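Local coordinates for protein CRISPR-associated endonuclease C2c1 (Alicyclobacillus acidoterrestris, PDB 5U31) that cuts invading DNA that matches its guide RNA, acting as the RNA-guided, divalent-metal-dependent RuvC endonuclease of a type V CRISPR-Cas immune system, at residues 16-21 with 424-429; 469-474 with 557-562; 1002-1007 with 1074-1079; 1036-1041 with 1085-1090; 538-543 with 604-609. The protein carries 3 engineered substitutions. One frame throughout, in Å; residues are numbered along the deposited sequence.

Contact 1: residues 16-21 with 424-429; sequences MPEIRA and LLKVEN
The aliphatic part of Glu-18 lies side by side with that of Lys-426, the two chains pointing the same way, and its CG rests 3.5 Å from CD of Lys-426. CG of Glu-18 sits between the backbone N and the carbonyl carbon (chi1 71°), which places it against the lysine. The charged ends do not meet: OE1 of Glu-18 stays 5.1 Å from NZ of Lys-426, so any attraction between them is probably general rather than that of a salt bridge. The same CD of Lys-426 also touches CG1 of Ile-19, while CG2 of Ile-19 packs at 3.8 Å on CD2 of Leu-424, the two side chains crossing at about a right angle. Val-438 of strand 437-441 lies against both Ile-19 and Leu-424. The contact thus sets the first turn of helix 17-45, in the REC1 domain, against strand 424-428 of a two-stranded antiparallel sheet in WED-II, where the backbone of Lys-426 is bonded to that of Arg-433 in strand 431-435. Helix and strand axes come within 5.6 Å. One backbone bond joins them: N of Val-427 donates to O of Glu-18 at 3.0 Å, an N-H...O angle of 160°. Farther round the helix, CB of Ala-21 meets CB of Val-427 at 3.9 Å, and CG2 of Val-427 lies near the carbonyl of Ala-21.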
# COMPACT_ATOMS: atom_id res chain seq x y z
N MSE A 16 -3.88 40.36 -10.95
CA MSE A 16 -4.64 40.19 -12.19
C MSE A 16 -5.82 39.23 -12.02
O MSE A 16 -5.73 38.06 -12.38
CB MSE A 16 -3.72 39.72 -13.33
CG MSE A 16 -2.77 38.59 -12.96
SE MSE A 16 -1.29 38.31 -14.22
CE MSE A 16 -0.49 36.82 -13.28
N PRO A 17 -6.93 39.74 -11.48
CA PRO A 17 -8.09 38.88 -11.24
C PRO A 17 -8.80 38.47 -12.52
O PRO A 17 -9.45 37.42 -12.55
CB PRO A 17 -8.98 39.74 -10.35
CG PRO A 17 -8.67 41.13 -10.79
CD PRO A 17 -7.20 41.14 -11.10
N GLU A 18 -8.71 39.29 -13.57
CA GLU A 18 -9.39 38.97 -14.82
C GLU A 18 -8.86 37.66 -15.40
O GLU A 18 -9.60 36.93 -16.07
CB GLU A 18 -9.23 40.13 -15.81
CG GLU A 18 -7.83 40.34 -16.40
CD GLU A 18 -6.82 40.98 -15.44
OE1 GLU A 18 -5.61 40.91 -15.73
OE2 GLU A 18 -7.24 41.55 -14.42
N ILE A 19 -7.60 37.32 -15.13
CA ILE A 19 -7.04 36.06 -15.61
C ILE A 19 -7.40 34.92 -14.66
O ILE A 19 -7.61 33.78 -15.10
CB ILE A 19 -5.52 36.20 -15.78
CG1 ILE A 19 -5.22 37.07 -17.01
CG2 ILE A 19 -4.85 34.84 -15.88
CD1 ILE A 19 -3.98 37.90 -16.84
N ARG A 20 -7.48 35.19 -13.35
CA ARG A 20 -7.88 34.16 -12.40
C ARG A 20 -9.28 33.65 -12.70
O ARG A 20 -9.53 32.44 -12.74
CB ARG A 20 -7.78 34.69 -10.97
CG ARG A 20 -8.36 33.74 -9.92
CD ARG A 20 -8.39 34.36 -8.54
NE ARG A 20 -7.17 34.08 -7.78
CZ ARG A 20 -6.28 35.00 -7.43
NH1 ARG A 20 -5.20 34.66 -6.74
NH2 ARG A 20 -6.49 36.27 -7.76
N ALA A 21 -10.22 34.58 -12.94
CA ALA A 21 -11.57 34.18 -13.34
C ALA A 21 -11.56 33.52 -14.70
O ALA A 21 -12.43 32.69 -14.99
CB ALA A 21 -12.50 35.39 -13.34
N LEU A 424 -5.35 31.68 -23.57
CA LEU A 424 -5.98 31.59 -22.26
C LEU A 424 -7.34 32.24 -22.35
O LEU A 424 -7.79 32.67 -23.42
CB LEU A 424 -5.10 32.24 -21.19
CG LEU A 424 -5.20 31.69 -19.77
CD1 LEU A 424 -4.70 30.26 -19.72
CD2 LEU A 424 -4.39 32.57 -18.84
N LEU A 425 -8.02 32.31 -21.21
CA LEU A 425 -9.30 32.98 -21.10
C LEU A 425 -9.17 34.17 -20.16
O LEU A 425 -8.49 34.09 -19.13
CB LEU A 425 -10.38 32.03 -20.59
CG LEU A 425 -10.81 30.96 -21.59
CD1 LEU A 425 -12.07 30.29 -21.08
CD2 LEU A 425 -11.05 31.59 -22.95
N LYS A 426 -9.82 35.26 -20.52
CA LYS A 426 -9.84 36.47 -19.71
C LYS A 426 -11.29 36.86 -19.50
O LYS A 426 -12.10 36.76 -20.43
CB LYS A 426 -9.06 37.58 -20.39
CG LYS A 426 -8.69 38.72 -19.48
CD LYS A 426 -7.21 39.06 -19.61
CE LYS A 426 -6.94 40.05 -20.73
NZ LYS A 426 -5.47 40.31 -20.84
N VAL A 427 -11.63 37.29 -18.29
CA VAL A 427 -13.01 37.60 -17.93
C VAL A 427 -13.05 39.03 -17.40
O VAL A 427 -12.36 39.36 -16.43
CB VAL A 427 -13.57 36.62 -16.89
CG1 VAL A 427 -14.97 37.03 -16.49
CG2 VAL A 427 -13.58 35.21 -17.47
N GLU A 428 -13.85 39.87 -18.05
CA GLU A 428 -13.98 41.28 -17.69
C GLU A 428 -15.46 41.64 -17.66
O GLU A 428 -16.13 41.60 -18.70
CB GLU A 428 -13.25 42.19 -18.68
CG GLU A 428 -11.92 41.64 -19.20
CD GLU A 428 -11.61 42.11 -20.61
OE1 GLU A 428 -12.10 43.20 -20.99
OE2 GLU A 428 -10.89 41.40 -21.34
N ASN A 429 -15.97 41.98 -16.48
CA ASN A 429 -17.38 42.35 -16.30
C ASN A 429 -18.31 41.23 -16.77
O ASN A 429 -19.34 41.48 -17.40
CB ASN A 429 -17.71 43.66 -17.03
CG ASN A 429 -17.32 44.88 -16.23
OD1 ASN A 429 -17.98 45.23 -15.25
ND2 ASN A 429 -16.25 45.56 -16.65

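Contact 2: residues 469-474 with 557-562; sequences AEQHFT and GSEGLL
Two hydrogen bonds join Glu-470 and Gln-471 to Ser-558 and Glu-559. The straighter one runs from the backbone N of Glu-470 to OG of Ser-558, 3.0 Å long with an N-H...O angle of 165°; chi1 of 61° turns OG of the serine to accept it. The second is weak and bent, from NE2 of Gln-471 to OE2 of Glu-559 at 2.9 Å. These bonds bring the loop leading into strand 473-483 of the WED-II domain to a short 3-10 segment, 558-559, of RuvC-I, which precedes strand 566-572 of the RuvC sheet. Gln-512 touches both Gln-471 and Ser-558 beside this junction. Of a different kind is the meeting of like charges: the carboxylates of Glu-470 and Glu-559 approach each other, their side chains crossing at about a right angle. Their oxygens are all acceptors with no hydrogen bond between them, and the short separation modelled is doubtful. CA of Ala-469 lies 3.5 Å from OG of Ser-558.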
# COMPACT_ATOMS: atom_id res chain seq x y z
N ALA A 469 23.65 13.38 -7.54
CA ALA A 469 24.17 13.36 -8.90
C ALA A 469 25.15 14.50 -9.05
O ALA A 469 24.76 15.67 -8.93
CB ALA A 469 23.05 13.48 -9.93
N GLU A 470 26.42 14.18 -9.29
CA GLU A 470 27.43 15.22 -9.39
C GLU A 470 27.17 16.12 -10.59
O GLU A 470 27.27 17.35 -10.49
CB GLU A 470 28.82 14.60 -9.45
CG GLU A 470 29.24 13.91 -8.15
CD GLU A 470 30.71 13.57 -8.12
OE1 GLU A 470 31.52 14.35 -8.68
OE2 GLU A 470 31.08 12.51 -7.56
N GLN A 471 26.81 15.54 -11.73
CA GLN A 471 26.46 16.28 -12.93
C GLN A 471 24.94 16.37 -13.03
O GLN A 471 24.24 15.37 -12.84
CB GLN A 471 27.03 15.62 -14.19
CG GLN A 471 28.55 15.53 -14.23
CD GLN A 471 29.09 14.26 -13.60
OE1 GLN A 471 28.33 13.39 -13.15
NE2 GLN A 471 30.41 14.13 -13.57
N HIS A 472 24.43 17.57 -13.33
CA HIS A 472 23.00 17.74 -13.49
C HIS A 472 22.49 16.90 -14.65
O HIS A 472 23.19 16.69 -15.65
CB HIS A 472 22.66 19.21 -13.73
CG HIS A 472 23.25 20.14 -12.71
ND1 HIS A 472 22.95 20.06 -11.37
CD2 HIS A 472 24.13 21.16 -12.84
CE1 HIS A 472 23.61 21.00 -10.72
NE2 HIS A 472 24.33 21.68 -11.59
N PHE A 473 21.26 16.41 -14.52
CA PHE A 473 20.61 15.68 -15.59
C PHE A 473 20.12 16.65 -16.66
O PHE A 473 19.79 17.81 -16.37
CB PHE A 473 19.43 14.87 -15.08
CG PHE A 473 19.75 13.93 -13.96
CD1 PHE A 473 20.37 12.72 -14.22
CD2 PHE A 473 19.41 14.24 -12.65
CE1 PHE A 473 20.66 11.84 -13.19
CE2 PHE A 473 19.69 13.37 -11.62
CZ PHE A 473 20.32 12.17 -11.89
N THR A 474 20.04 16.17 -17.89
CA THR A 474 19.41 16.94 -18.95
C THR A 474 17.95 16.56 -19.06
O THR A 474 17.59 15.39 -18.91
CB THR A 474 20.13 16.73 -20.29
OG1 THR A 474 19.94 15.39 -20.74
CG2 THR A 474 21.62 17.01 -20.13
N GLY A 557 30.07 8.40 -5.60
CA GLY A 557 28.81 8.98 -6.01
C GLY A 557 28.34 8.45 -7.35
O GLY A 557 28.65 7.32 -7.74
N SER A 558 27.59 9.28 -8.06
CA SER A 558 27.02 8.91 -9.35
C SER A 558 28.07 8.65 -10.42
O SER A 558 27.72 8.13 -11.48
CB SER A 558 26.07 10.01 -9.82
OG SER A 558 26.76 11.24 -9.98
N GLU A 559 29.34 8.98 -10.17
CA GLU A 559 30.38 8.77 -11.17
C GLU A 559 30.96 7.37 -11.16
O GLU A 559 31.81 7.07 -12.00
CB GLU A 559 31.51 9.78 -10.96
CG GLU A 559 31.09 11.22 -11.16
CD GLU A 559 32.19 12.19 -10.81
OE1 GLU A 559 33.00 11.87 -9.92
OE2 GLU A 559 32.25 13.27 -11.44
N GLY A 560 30.54 6.51 -10.23
CA GLY A 560 31.12 5.19 -10.10
C GLY A 560 30.22 4.03 -10.48
O GLY A 560 30.59 2.88 -10.23
N LEU A 561 29.06 4.29 -11.09
CA LEU A 561 28.14 3.21 -11.43
C LEU A 561 28.68 2.31 -12.53
O LEU A 561 28.16 1.20 -12.71
CB LEU A 561 26.79 3.79 -11.85
CG LEU A 561 25.93 4.34 -10.72
CD1 LEU A 561 24.73 5.08 -11.28
CD2 LEU A 561 25.47 3.20 -9.80
N LEU A 562 29.69 2.75 -13.28
CA LEU A 562 30.24 1.94 -14.36
C LEU A 562 31.54 1.26 -13.96
O LEU A 562 32.22 0.70 -14.82
CB LEU A 562 30.46 2.80 -15.61
CG LEU A 562 29.22 3.31 -16.35
CD1 LEU A 562 29.50 3.42 -17.84
CD2 LEU A 562 28.00 2.42 -16.10

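Contact 3: residues 1002-1007 with 1074-1079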
# COMPACT_ATOMS: atom_id res chain seq x y z
N CYS A 1002 5.67 -32.32 3.07
CA CYS A 1002 5.61 -33.71 2.67
C CYS A 1002 4.28 -34.31 3.07
O CYS A 1002 3.59 -33.82 3.97
CB CYS A 1002 6.76 -34.51 3.30
SG CYS A 1002 8.39 -33.85 2.87
N ASP A 1003 3.91 -35.38 2.37
CA ASP A 1003 2.72 -36.16 2.66
C ASP A 1003 3.12 -37.63 2.78
O ASP A 1003 4.01 -38.10 2.07
CB ASP A 1003 1.65 -36.00 1.57
CG ASP A 1003 1.31 -34.54 1.28
OD1 ASP A 1003 1.96 -33.94 0.40
OD2 ASP A 1003 0.39 -34.00 1.92
N TRP A 1004 2.45 -38.34 3.67
CA TRP A 1004 2.74 -39.76 3.87
C TRP A 1004 2.26 -40.59 2.67
O TRP A 1004 1.40 -40.17 1.89
CB TRP A 1004 2.09 -40.27 5.15
CG TRP A 1004 2.75 -39.81 6.41
CD1 TRP A 1004 2.35 -38.79 7.22
CD2 TRP A 1004 3.93 -40.36 7.01
NE1 TRP A 1004 3.21 -38.67 8.29
CE2 TRP A 1004 4.18 -39.62 8.18
CE3 TRP A 1004 4.79 -41.41 6.67
CZ2 TRP A 1004 5.26 -39.90 9.01
CZ3 TRP A 1004 5.86 -41.68 7.49
CH2 TRP A 1004 6.09 -40.93 8.65
N GLY A 1005 2.83 -41.78 2.55
CA GLY A 1005 2.45 -42.68 1.48
C GLY A 1005 3.32 -43.92 1.47
O GLY A 1005 4.27 -44.05 2.25
N GLU A 1006 2.97 -44.83 0.57
CA GLU A 1006 3.74 -46.05 0.33
C GLU A 1006 4.59 -45.87 -0.91
O GLU A 1006 4.13 -45.34 -1.93
CB GLU A 1006 2.82 -47.26 0.16
CG GLU A 1006 1.90 -47.53 1.33
CD GLU A 1006 0.87 -48.60 1.02
OE1 GLU A 1006 -0.21 -48.59 1.64
OE2 GLU A 1006 1.15 -49.45 0.14
N VAL A 1007 5.84 -46.32 -0.84
CA VAL A 1007 6.74 -46.24 -1.98
C VAL A 1007 7.37 -47.61 -2.22
O VAL A 1007 7.09 -48.27 -3.22
CB VAL A 1007 7.82 -45.16 -1.78
CG1 VAL A 1007 8.87 -45.25 -2.87
CG2 VAL A 1007 7.18 -43.78 -1.80
N LYS A 1074 -2.75 -35.44 7.51
CA LYS A 1074 -2.17 -34.11 7.43
C LYS A 1074 -0.74 -34.18 6.90
O LYS A 1074 -0.06 -35.21 6.98
CB LYS A 1074 -2.18 -33.43 8.80
CG LYS A 1074 -3.55 -33.06 9.31
CD LYS A 1074 -3.45 -32.37 10.66
CE LYS A 1074 -4.79 -31.81 11.09
NZ LYS A 1074 -4.68 -31.07 12.38
N SER A 1075 -0.29 -33.05 6.35
CA SER A 1075 1.07 -32.97 5.83
C SER A 1075 2.06 -32.72 6.96
O SER A 1075 1.71 -32.29 8.06
CB SER A 1075 1.17 -31.86 4.78
OG SER A 1075 0.93 -30.58 5.34
N VAL A 1076 3.33 -33.00 6.67
CA VAL A 1076 4.42 -32.84 7.62
C VAL A 1076 5.45 -31.89 7.02
O VAL A 1076 5.83 -32.04 5.85
CB VAL A 1076 5.07 -34.19 7.96
CG1 VAL A 1076 6.28 -33.99 8.85
CG2 VAL A 1076 4.06 -35.12 8.63
N VAL A 1077 5.88 -30.91 7.80
CA VAL A 1077 6.89 -29.96 7.38
C VAL A 1077 8.22 -30.35 8.01
O VAL A 1077 8.32 -30.46 9.24
CB VAL A 1077 6.51 -28.52 7.76
CG1 VAL A 1077 7.70 -27.59 7.57
CG2 VAL A 1077 5.34 -28.06 6.92
N LEU A 1078 9.22 -30.57 7.17
CA LEU A 1078 10.56 -30.92 7.62
C LEU A 1078 11.48 -29.71 7.52
O LEU A 1078 11.50 -29.03 6.49
CB LEU A 1078 11.12 -32.08 6.79
CG LEU A 1078 10.33 -33.38 6.76
CD1 LEU A 1078 11.10 -34.45 6.01
CD2 LEU A 1078 10.03 -33.84 8.16
N MSE A 1079 12.23 -29.45 8.59
CA MSE A 1079 13.22 -28.38 8.61
C MSE A 1079 14.63 -28.95 8.69
O MSE A 1079 14.82 -30.13 8.98
CB MSE A 1079 12.99 -27.44 9.80
CG MSE A 1079 11.64 -26.76 9.80
SE MSE A 1079 11.55 -25.21 8.63
CE MSE A 1079 9.72 -24.67 9.06
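Cys-1002 and Val-1076 form an antiparallel bridge between strands 999-1006 and 1076-1079, inside the sheet of the Nuc-II domain. They are a hydrogen-bonded pair: N of Cys-1002 donates to O of Val-1076 at 2.8 Å, and N of Val-1076 returns the bond to O of Cys-1002. The short strand segments run at 120° to each other, and the chains diverge beyond the bridge toward Glu-1006. Side chains of the pair stand on the same face of the sheet. There chi1 of -57° turns SG of Cys-1002 toward Leu-1078, 4.2 Å from its CD1, and CG2 of Val-1076 reaches NE1 of Trp-1004 at 3.7 Å, approaching the indole obliquely. Leu-1013 of the next strand touches Cys-1002, Trp-1004 and Val-1076, extending this apolar patch. Asp-1003 and Ser-1075 make a more polar pair: OD2 of Asp-1003 comes to 3.7 Å from CB of Ser-1075, but the polar groups are engaged elsewhere, OD1 of the aspartate with Arg-1016 in a salt bridge and OG of the serine with NE of Arg-1001. The doubly bonded bridge is that of neighbouring antiparallel beta-strands, here the second and third strands of the antiparallel Nuc-II sheet.

Contact 4: residues 1036-1041 with 1085-1090; sequences GVTYYE and IINRGN
Strand 1038-1041 and loop 1085-1090 approach without backbone bonding between them, the CA atoms of Thr-1038 and Asn-1090 coming to 6.5 Å. Thr-1038 and Asn-1087 reach toward each other tip to tip, and ND2 of the amide donates to OG1 of the threonine at 2.8 Å. The bond is nearly straight (169°), and OG1 lies close to the amide plane. CG of Asn-1087 stands anti to its backbone N (chi1 -154°), directed toward Thr-1038; the same ND2 also bonds OG1 of Thr-1092, so this nitrogen bridges two hydroxyls. The loop is the tail of the connection between strands 1076-1079 and 1091-1093 of the antiparallel Nuc-II sheet, and strand 1038-1041 pairs with the latter. Positive phi at Asn-1087, Arg-1088 and Gly-1089 curls it into a left-handed turn, held by bonds from N of Gly-1089 to O of Ile-1086 and from N of Asn-1090 to O of Asn-1087. CG2 of Thr-1038 rests 3.6 Å from CB of Asn-1090. Beside it, OD1 of Asn-1090 approaches CE1 of Tyr-1040 at 3.6 Å, ring and amide planes being 69° apart, while ND2 of Asn-1090 is weakly bonded to O of Asn-1087.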
# COMPACT_ATOMS: atom_id res chain seq x y z
N GLY A 1036 10.03 -40.70 14.21
CA GLY A 1036 9.01 -39.72 13.93
C GLY A 1036 9.47 -38.28 14.01
O GLY A 1036 8.67 -37.38 13.72
N VAL A 1037 10.72 -38.03 14.39
CA VAL A 1037 11.25 -36.69 14.55
C VAL A 1037 12.35 -36.38 13.54
O VAL A 1037 12.38 -35.29 12.97
CB VAL A 1037 11.75 -36.46 16.00
CG1 VAL A 1037 12.75 -37.52 16.40
CG2 VAL A 1037 12.37 -35.09 16.15
N THR A 1038 13.25 -37.33 13.29
CA THR A 1038 14.43 -37.11 12.46
C THR A 1038 14.35 -37.97 11.21
O THR A 1038 14.41 -39.20 11.29
CB THR A 1038 15.70 -37.42 13.24
OG1 THR A 1038 15.79 -36.54 14.37
CG2 THR A 1038 16.92 -37.23 12.35
N TYR A 1039 14.27 -37.32 10.05
CA TYR A 1039 14.03 -37.99 8.78
C TYR A 1039 15.31 -38.05 7.95
O TYR A 1039 16.20 -37.20 8.08
CB TYR A 1039 12.91 -37.27 8.01
CG TYR A 1039 11.56 -37.42 8.68
CD1 TYR A 1039 10.59 -38.26 8.16
CD2 TYR A 1039 11.27 -36.73 9.85
CE1 TYR A 1039 9.36 -38.40 8.78
CE2 TYR A 1039 10.04 -36.87 10.48
CZ TYR A 1039 9.09 -37.71 9.94
OH TYR A 1039 7.87 -37.86 10.56
N TYR A 1040 15.40 -39.08 7.11
CA TYR A 1040 16.55 -39.34 6.25
C TYR A 1040 16.06 -39.66 4.84
O TYR A 1040 14.98 -40.23 4.65
CB TYR A 1040 17.40 -40.49 6.78
CG TYR A 1040 17.71 -40.40 8.25
CD1 TYR A 1040 18.82 -39.70 8.70
CD2 TYR A 1040 16.89 -41.00 9.19
CE1 TYR A 1040 19.10 -39.60 10.04
CE2 TYR A 1040 17.17 -40.91 10.54
CZ TYR A 1040 18.28 -40.21 10.96
OH TYR A 1040 18.57 -40.12 12.30
N GLU A 1041 16.88 -39.32 3.84
CA GLU A 1041 16.48 -39.44 2.45
C GLU A 1041 16.70 -40.85 1.91
O GLU A 1041 17.65 -41.54 2.29
CB GLU A 1041 17.25 -38.45 1.57
CG GLU A 1041 17.19 -37.01 2.03
CD GLU A 1041 18.15 -36.11 1.27
OE1 GLU A 1041 19.20 -36.62 0.82
OE2 GLU A 1041 17.85 -34.91 1.10
N ILE A 1085 24.39 -27.76 13.19
CA ILE A 1085 24.55 -27.60 14.63
C ILE A 1085 23.38 -28.23 15.37
O ILE A 1085 23.56 -28.86 16.42
CB ILE A 1085 24.70 -26.11 14.98
CG1 ILE A 1085 26.04 -25.57 14.44
CG2 ILE A 1085 24.64 -25.90 16.47
CD1 ILE A 1085 26.12 -24.05 14.44
N ILE A 1086 22.17 -28.09 14.83
CA ILE A 1086 20.96 -28.57 15.48
C ILE A 1086 20.52 -29.85 14.80
O ILE A 1086 20.22 -29.86 13.60
CB ILE A 1086 19.86 -27.50 15.45
CG1 ILE A 1086 20.15 -26.47 16.52
CG2 ILE A 1086 18.50 -28.13 15.70
CD1 ILE A 1086 19.44 -25.18 16.32
N ASN A 1087 20.50 -30.93 15.58
CA ASN A 1087 20.19 -32.27 15.09
C ASN A 1087 21.10 -32.67 13.93
O ASN A 1087 20.68 -33.34 12.99
CB ASN A 1087 18.72 -32.39 14.68
CG ASN A 1087 18.22 -33.80 14.78
OD1 ASN A 1087 18.83 -34.64 15.44
ND2 ASN A 1087 17.11 -34.09 14.11
N ARG A 1088 22.37 -32.26 14.03
CA ARG A 1088 23.39 -32.55 13.01
C ARG A 1088 22.92 -32.20 11.60
O ARG A 1088 23.34 -32.81 10.62
CB ARG A 1088 23.84 -34.01 13.07
CG ARG A 1088 25.01 -34.25 14.00
CD ARG A 1088 25.63 -35.61 13.74
NE ARG A 1088 26.08 -35.74 12.36
CZ ARG A 1088 27.36 -35.71 11.98
NH1 ARG A 1088 27.67 -35.83 10.69
NH2 ARG A 1088 28.32 -35.57 12.88
N GLY A 1089 22.04 -31.21 11.50
CA GLY A 1089 21.53 -30.80 10.21
C GLY A 1089 20.68 -31.83 9.51
O GLY A 1089 20.48 -31.72 8.30
N ASN A 1090 20.18 -32.83 10.22
CA ASN A 1090 19.25 -33.79 9.63
C ASN A 1090 17.87 -33.17 9.50
O ASN A 1090 17.51 -32.21 10.19
CB ASN A 1090 19.17 -35.06 10.48
CG ASN A 1090 20.40 -35.93 10.37
OD1 ASN A 1090 20.70 -36.47 9.31
ND2 ASN A 1090 21.12 -36.09 11.48

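Contact 5: residues 538-543 with 604-609; sequences VHFDKL and PIKGND
The ring of Phe-540 is held between two aliphatic groups, with Lys-606 over one face and Val-538 on the opposite one. CB of Lys-606 makes a CH-pi contact 4.0 Å from the ring centroid of Phe-540, only 13° off the ring normal, and the two side chains cross at about a right angle. The lysine is extended beyond CG, its CD approaching CE2 of the ring, and it runs on to a long, weak ion pair between NZ and Asp-992. Val-538 offers CG1 toward the rim of the far face, whereas CG2 of Ile-605 meets the ring at its edge, 3.8 Å from CD1 of Phe-540. Within RuvC-I, this ties the loop between strand 535-538 and helix 543-549, a loop with an inverse gamma turn centred on His-539, to the connection from strand 602-604, an outermost strand of the RuvC sheet, to strand 611-621. Trp-990 of helix 977-990 touches Ile-605. The carbonyl O of Lys-606 lies nearest CD1 of Phe-540, with CB and CG close by. Across the other end of the contact, Leu-543 crosses Asn-608 obliquely, presenting CD1 to the end of the asparagine.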
# COMPACT_ATOMS: atom_id res chain seq x y z
N VAL A 538 20.72 -13.49 -10.27
CA VAL A 538 22.05 -13.12 -10.75
C VAL A 538 22.44 -14.01 -11.92
O VAL A 538 22.33 -15.24 -11.85
CB VAL A 538 23.08 -13.23 -9.62
CG1 VAL A 538 24.48 -13.17 -10.19
CG2 VAL A 538 22.88 -12.13 -8.61
N HIS A 539 22.90 -13.39 -13.00
CA HIS A 539 23.51 -14.11 -14.12
C HIS A 539 24.95 -14.42 -13.76
O HIS A 539 25.87 -13.67 -14.07
CB HIS A 539 23.43 -13.28 -15.40
CG HIS A 539 22.10 -13.35 -16.09
ND1 HIS A 539 21.90 -14.09 -17.24
CD2 HIS A 539 20.92 -12.77 -15.80
CE1 HIS A 539 20.65 -13.96 -17.62
NE2 HIS A 539 20.03 -13.17 -16.77
N PHE A 540 25.15 -15.56 -13.08
CA PHE A 540 26.49 -15.93 -12.64
C PHE A 540 27.45 -16.14 -13.80
O PHE A 540 28.67 -16.02 -13.61
CB PHE A 540 26.42 -17.19 -11.77
CG PHE A 540 25.49 -17.07 -10.59
CD1 PHE A 540 25.89 -16.42 -9.44
CD2 PHE A 540 24.22 -17.61 -10.64
CE1 PHE A 540 25.04 -16.31 -8.35
CE2 PHE A 540 23.36 -17.50 -9.57
CZ PHE A 540 23.77 -16.85 -8.42
N ASP A 541 26.94 -16.45 -14.99
CA ASP A 541 27.81 -16.60 -16.16
C ASP A 541 28.51 -15.28 -16.50
O ASP A 541 29.69 -15.27 -16.84
CB ASP A 541 27.01 -17.09 -17.36
CG ASP A 541 26.85 -18.59 -17.38
OD1 ASP A 541 27.49 -19.27 -16.55
OD2 ASP A 541 26.09 -19.10 -18.24
N LYS A 542 27.78 -14.17 -16.40
CA LYS A 542 28.20 -12.92 -17.02
C LYS A 542 29.00 -12.01 -16.10
O LYS A 542 29.69 -11.11 -16.60
CB LYS A 542 26.98 -12.17 -17.54
CG LYS A 542 26.12 -12.98 -18.51
CD LYS A 542 24.84 -12.24 -18.88
CE LYS A 542 23.97 -13.08 -19.79
NZ LYS A 542 22.71 -12.38 -20.19
N LEU A 543 28.94 -12.19 -14.78
CA LEU A 543 29.63 -11.25 -13.91
C LEU A 543 31.13 -11.48 -13.83
O LEU A 543 31.84 -10.64 -13.26
CB LEU A 543 29.02 -11.27 -12.50
CG LEU A 543 28.90 -12.56 -11.70
CD1 LEU A 543 30.19 -12.90 -11.00
CD2 LEU A 543 27.81 -12.40 -10.69
N PRO A 604 30.30 -16.84 -0.49
CA PRO A 604 30.62 -17.50 -1.76
C PRO A 604 29.58 -17.16 -2.81
O PRO A 604 28.41 -16.91 -2.51
CB PRO A 604 30.61 -18.99 -1.41
CG PRO A 604 29.79 -19.09 -0.17
CD PRO A 604 30.03 -17.81 0.58
N ILE A 605 30.03 -17.13 -4.06
CA ILE A 605 29.17 -16.84 -5.21
C ILE A 605 29.04 -18.10 -6.04
O ILE A 605 30.05 -18.72 -6.39
CB ILE A 605 29.73 -15.69 -6.06
CG1 ILE A 605 29.85 -14.42 -5.22
CG2 ILE A 605 28.85 -15.45 -7.25
CD1 ILE A 605 30.37 -13.25 -6.00
N LYS A 606 27.81 -18.49 -6.34
CA LYS A 606 27.58 -19.68 -7.15
C LYS A 606 28.21 -19.52 -8.52
O LYS A 606 28.18 -18.44 -9.12
CB LYS A 606 26.08 -19.94 -7.27
CG LYS A 606 25.69 -21.13 -8.14
CD LYS A 606 24.18 -21.23 -8.26
CE LYS A 606 23.76 -22.39 -9.14
NZ LYS A 606 22.28 -22.49 -9.24
N GLY A 607 28.80 -20.60 -9.02
CA GLY A 607 29.42 -20.59 -10.33
C GLY A 607 30.89 -20.24 -10.30
O GLY A 607 31.75 -21.12 -10.42
N ASN A 608 31.20 -18.96 -10.13
CA ASN A 608 32.58 -18.50 -10.10
C ASN A 608 33.22 -18.86 -8.77
O ASN A 608 32.75 -18.42 -7.71
CB ASN A 608 32.65 -16.99 -10.34
CG ASN A 608 31.45 -16.47 -11.09
OD1 ASN A 608 30.31 -16.84 -10.81
ND2 ASN A 608 31.70 -15.60 -12.07
N ASP A 609 34.28 -19.66 -8.82
CA ASP A 609 35.05 -19.96 -7.62
C ASP A 609 36.11 -18.91 -7.34
O ASP A 609 36.65 -18.87 -6.22
CB ASP A 609 35.71 -21.33 -7.74
CG ASP A 609 34.70 -22.46 -7.83
OD1 ASP A 609 33.63 -22.34 -7.21
OD2 ASP A 609 34.99 -23.45 -8.53

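How the contacts relate
Along the chain contact 1 closes first; contacts 2 and 5 then interlace, and contacts 3 and 4 do the same near the C-terminus. Contact 1 links REC1 with WED-II and lies on the opposite side of the chain's centre from contacts 3 and 4, their centres about 77 and about 82 Å away. Contact 2 joins WED-II to RuvC-I, and contact 5 stays within RuvC-I, centres about 28 Å apart. Contacts 3 and 4, with centres about 15 Å apart, share the antiparallel Nuc-II sheet and touch: Tyr-1039 packs on Leu-1078 and Trp-1004. Two of the five therefore join different domains of this multidomain nuclease, while three lie within single domains.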